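Local coordinates for protein 11S globulin subunit beta (Cucurbita maxima, PDB 2E9Q) that stores nitrogen and carbon in pumpkin seeds as an 11S globulin of the bicupin family, here in its uncleaved proform assembled as a trimer, at the interface of chains A and B. Coordinates in Å, arbitrary orientation; residue numbers count along the deposited sequence, not the author numbering. Chains: chain A/B, 11S globulin subunit beta.

Contact 1: the interface of chains A and B. Residues chain A 339, 406, 408; chain B 101, 142.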
loop_
_atom_site.group_PDB
_atom_site.type_symbol
_atom_site.label_atom_id
_atom_site.label_comp_id
_atom_site.label_asym_id
_atom_site.label_seq_id
_atom_site.Cartn_x
_atom_site.Cartn_y
_atom_site.Cartn_z
ATOM N N TYR A 339 8.814 -5.530 22.002
ATOM C CA TYR A 339 8.982 -5.221 20.604
ATOM C C TYR A 339 7.645 -4.706 20.099
ATOM O O TYR A 339 6.601 -4.983 20.689
ATOM C CB TYR A 339 9.411 -6.465 19.822
ATOM C CG TYR A 339 8.378 -7.556 19.791
ATOM C CD1 TYR A 339 8.274 -8.492 20.826
ATOM C CD2 TYR A 339 7.514 -7.670 18.710
ATOM C CE1 TYR A 339 7.342 -9.515 20.765
ATOM C CE2 TYR A 339 6.592 -8.669 18.646
ATOM C CZ TYR A 339 6.501 -9.596 19.662
ATOM O OH TYR A 339 5.565 -10.603 19.537
ATOM N N ILE A 406 1.530 -1.206 18.525
ATOM C CA ILE A 406 1.254 -2.177 19.569
ATOM C C ILE A 406 2.548 -2.799 20.078
ATOM O O ILE A 406 3.326 -3.363 19.294
ATOM C CB ILE A 406 0.379 -3.314 19.052
ATOM C CG1 ILE A 406 -0.920 -2.760 18.471
ATOM C CG2 ILE A 406 0.126 -4.309 20.182
ATOM C CD1 ILE A 406 -1.693 -3.771 17.627
ATOM N N ASN A 408 4.406 -5.602 22.521
ATOM C CA ASN A 408 4.260 -6.847 23.257
ATOM C C ASN A 408 5.400 -6.924 24.264
ATOM O O ASN A 408 6.570 -6.745 23.906
ATOM C CB ASN A 408 4.341 -8.054 22.318
ATOM C CG ASN A 408 3.007 -8.428 21.733
ATOM O OD1 ASN A 408 2.868 -9.470 21.090
ATOM N ND2 ASN A 408 2.008 -7.578 21.948
ATOM N N PRO B 101 -1.833 -9.852 20.701
ATOM C CA PRO B 101 -1.758 -8.626 21.504
ATOM C C PRO B 101 -3.063 -7.946 21.887
ATOM O O PRO B 101 -4.029 -7.917 21.118
ATOM C CB PRO B 101 -0.858 -7.719 20.668
ATOM C CG PRO B 101 -1.057 -8.223 19.266
ATOM C CD PRO B 101 -1.016 -9.704 19.484
ATOM N N GLY B 142 3.775 -10.596 13.725
ATOM C CA GLY B 142 4.146 -10.121 15.046
ATOM C C GLY B 142 3.582 -10.935 16.202
ATOM O O GLY B 142 3.860 -10.660 17.368
#
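A:Tyr339 reaches B:Gly142 with its phenol hydroxyl, a polar link across this patch. OH of A:Tyr339 donates a 2.8 Å hydrogen bond to the backbone carbonyl oxygen O of B:Gly142. The oxygen lies at the edge of the tyrosine ring, in the ring's plane. Seen from the acceptor, the C=O...donor angle is 153°, and nearly all of that bend is a 26° tilt of the hydroxyl out of the carbonyl plane. With chi1 at 65°, CG of A:Tyr339 sits between the backbone N and the carbonyl carbon, and the ring leads from strand 338-340 towards chain B. A phenylalanine here would keep the ring but would probably leave the B:Gly142 carbonyl without this donor.

The apolar part gathers on the ring of B:Pro101, in a loop of chain B. The gamma-methyl CG2 of A:Ile406 packs 3.6 Å from CB of B:Pro101, the two side chains crossing at about a right angle. A:Asn408, from strand 407-409, comes obliquely to the same proline, its amide carbon CG 4.1 Å from CB of B:Pro101.

As part of the contact between neighbouring subunits of the trimer, the patch is likely to help register one subunit against the next, the hydrogen bond giving direction and the proline adding modest packing beside it.

Contact 2: the interface of chains A and B. Residues chain A 357-359, 384-386; chain B 209, 213.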
loop_
_atom_site.group_PDB
_atom_site.type_symbol
_atom_site.label_atom_id
_atom_site.label_comp_id
_atom_site.label_asym_id
_atom_site.label_seq_id
_atom_site.Cartn_x
_atom_site.Cartn_y
_atom_site.Cartn_z
ATOM N N GLN A 357 19.733 -1.804 24.430
ATOM C CA GLN A 357 20.128 -2.993 23.699
ATOM C C GLN A 357 18.976 -3.427 22.806
ATOM O O GLN A 357 17.811 -3.425 23.225
ATOM C CB GLN A 357 20.500 -4.138 24.643
ATOM C CG GLN A 357 21.754 -3.893 25.478
ATOM C CD GLN A 357 22.387 -5.182 25.979
ATOM O OE1 GLN A 357 21.701 -6.087 26.447
ATOM N NE2 GLN A 357 23.708 -5.265 25.884
ATOM N N VAL A 358 19.311 -3.788 21.572
ATOM C CA VAL A 358 18.331 -4.221 20.591
ATOM C C VAL A 358 18.800 -5.546 20.011
ATOM O O VAL A 358 19.977 -5.707 19.696
ATOM C CB VAL A 358 18.206 -3.187 19.452
ATOM C CG1 VAL A 358 17.124 -3.618 18.475
ATOM C CG2 VAL A 358 17.912 -1.795 20.031
ATOM N N VAL A 359 17.880 -6.492 19.865
ATOM C CA VAL A 359 18.225 -7.802 19.343
ATOM C C VAL A 359 17.372 -8.140 18.138
ATOM O O VAL A 359 16.191 -7.782 18.079
ATOM C CB VAL A 359 18.047 -8.887 20.434
ATOM C CG1 VAL A 359 18.346 -10.261 19.871
ATOM C CG2 VAL A 359 18.971 -8.589 21.613
ATOM N N VAL A 384 13.535 -6.797 19.286
ATOM C CA VAL A 384 13.390 -6.761 20.735
ATOM C C VAL A 384 14.282 -5.707 21.363
ATOM O O VAL A 384 15.430 -5.520 20.952
ATOM C CB VAL A 384 13.682 -8.143 21.332
ATOM C CG1 VAL A 384 13.401 -8.139 22.815
ATOM C CG2 VAL A 384 12.810 -9.190 20.626
ATOM N N VAL A 385 13.755 -5.016 22.367
ATOM C CA VAL A 385 14.520 -3.954 22.982
ATOM C C VAL A 385 14.414 -3.819 24.491
ATOM O O VAL A 385 13.400 -4.174 25.102
ATOM C CB VAL A 385 14.156 -2.590 22.327
ATOM C CG1 VAL A 385 12.649 -2.395 22.329
ATOM C CG2 VAL A 385 14.821 -1.443 23.069
ATOM N N ILE A 386 15.485 -3.302 25.082
ATOM C CA ILE A 386 15.555 -3.067 26.509
ATOM C C ILE A 386 16.200 -1.711 26.713
ATOM O O ILE A 386 17.187 -1.375 26.056
ATOM C CB ILE A 386 16.385 -4.149 27.233
ATOM C CG1 ILE A 386 15.667 -5.497 27.136
ATOM C CG2 ILE A 386 16.585 -3.756 28.696
ATOM C CD1 ILE A 386 16.361 -6.643 27.862
ATOM N N ILE B 209 15.719 -14.703 20.811
ATOM C CA ILE B 209 15.801 -13.271 21.131
ATOM C C ILE B 209 16.492 -12.887 22.431
ATOM O O ILE B 209 16.967 -11.762 22.568
ATOM C CB ILE B 209 14.412 -12.617 21.159
ATOM C CG1 ILE B 209 13.559 -13.266 22.261
ATOM C CG2 ILE B 209 13.775 -12.720 19.781
ATOM C CD1 ILE B 209 12.187 -12.671 22.414
ATOM N N PHE B 213 20.848 -10.352 24.543
ATOM C CA PHE B 213 20.901 -9.368 25.636
ATOM C C PHE B 213 21.921 -9.722 26.723
ATOM O O PHE B 213 22.211 -10.895 26.965
ATOM C CB PHE B 213 19.523 -9.220 26.305
ATOM C CG PHE B 213 18.513 -8.472 25.477
ATOM C CD1 PHE B 213 18.635 -7.103 25.268
ATOM C CD2 PHE B 213 17.436 -9.143 24.900
ATOM C CE1 PHE B 213 17.708 -6.413 24.499
ATOM C CE2 PHE B 213 16.500 -8.453 24.126
ATOM C CZ PHE B 213 16.639 -7.092 23.928
#
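The ring of B:Phe213 is clasped between two aliphatic side chains of chain A. On one face CG2 of A:Val359 stands over the ring centre, 3.5 Å from the centroid of the B:Phe213 ring. The opposite face takes the delta-methyl CD1 of A:Ile386, 3.6 Å from the centroid of the B:Phe213 ring and shifted towards the rim. Both are CH-pi contacts. The ring's edge meets backbone: the carbonyl oxygen of A:Gln357, the carbonyl carbon of A:Val384 and the amide nitrogen of A:Val385 all lie there in the ring plane. The phenyl is therefore inserted between strands 353-359 and 384-390, with its far end directed at their main chains.

More of the rim is lined by side chains. CG1 of A:Val384 sits 3.4 Å from CE2 of B:Phe213. On the other flank CB of A:Gln357 is 3.6 Å from CD1 of B:Phe213. The glutamine runs past the phenylalanine in the opposite direction, its amide plane turned 40° from the ring. OE1 of A:Gln357 approaches CD1 of B:Phe213 at 3.4 Å. A:Val359 has CG1 anti to the backbone N (chi1 177°), which leaves CG2 beside that nitrogen and over the phenyl face.

B:Ile209 extends the apolar surface. CG2 of B:Ile209 packs 3.8 Å from CG2 of A:Val384, with the two side chains at about a right angle. The backbone O of B:Ile209 lies 3.4 Å from CG1 of A:Val359. The two valines thus each divide their methyls: one towards the phenylalanine, the other towards the isoleucine.

This is a knob-in-pocket anchor. An aromatic side chain from a loop of one subunit is held on both faces and at its rim by the C-terminal cupin domain of the next, which is likely to limit sliding or turning of the ring and to contribute to holding the subunits together in the trimer.

The C-alpha centres of contact 1 and contact 2 lie about 14 Å apart on the same interface, and they share no residue. In both, chain A contributes mainly strands of its C-terminal cupin region, whereas chain B contributes loop residues: in contact 1 from its N-terminal cupin, in contact 2 from a later segment of the sequence. The interface thus joins unlike surfaces of two identical chains, a head-to-tail arrangement that, repeated, can close the three-subunit ring. Contact 2 buries more surface, 182 Å² against 82 Å², and supplies hydrophobic anchorage, while contact 1 adds a directional hydrogen bond.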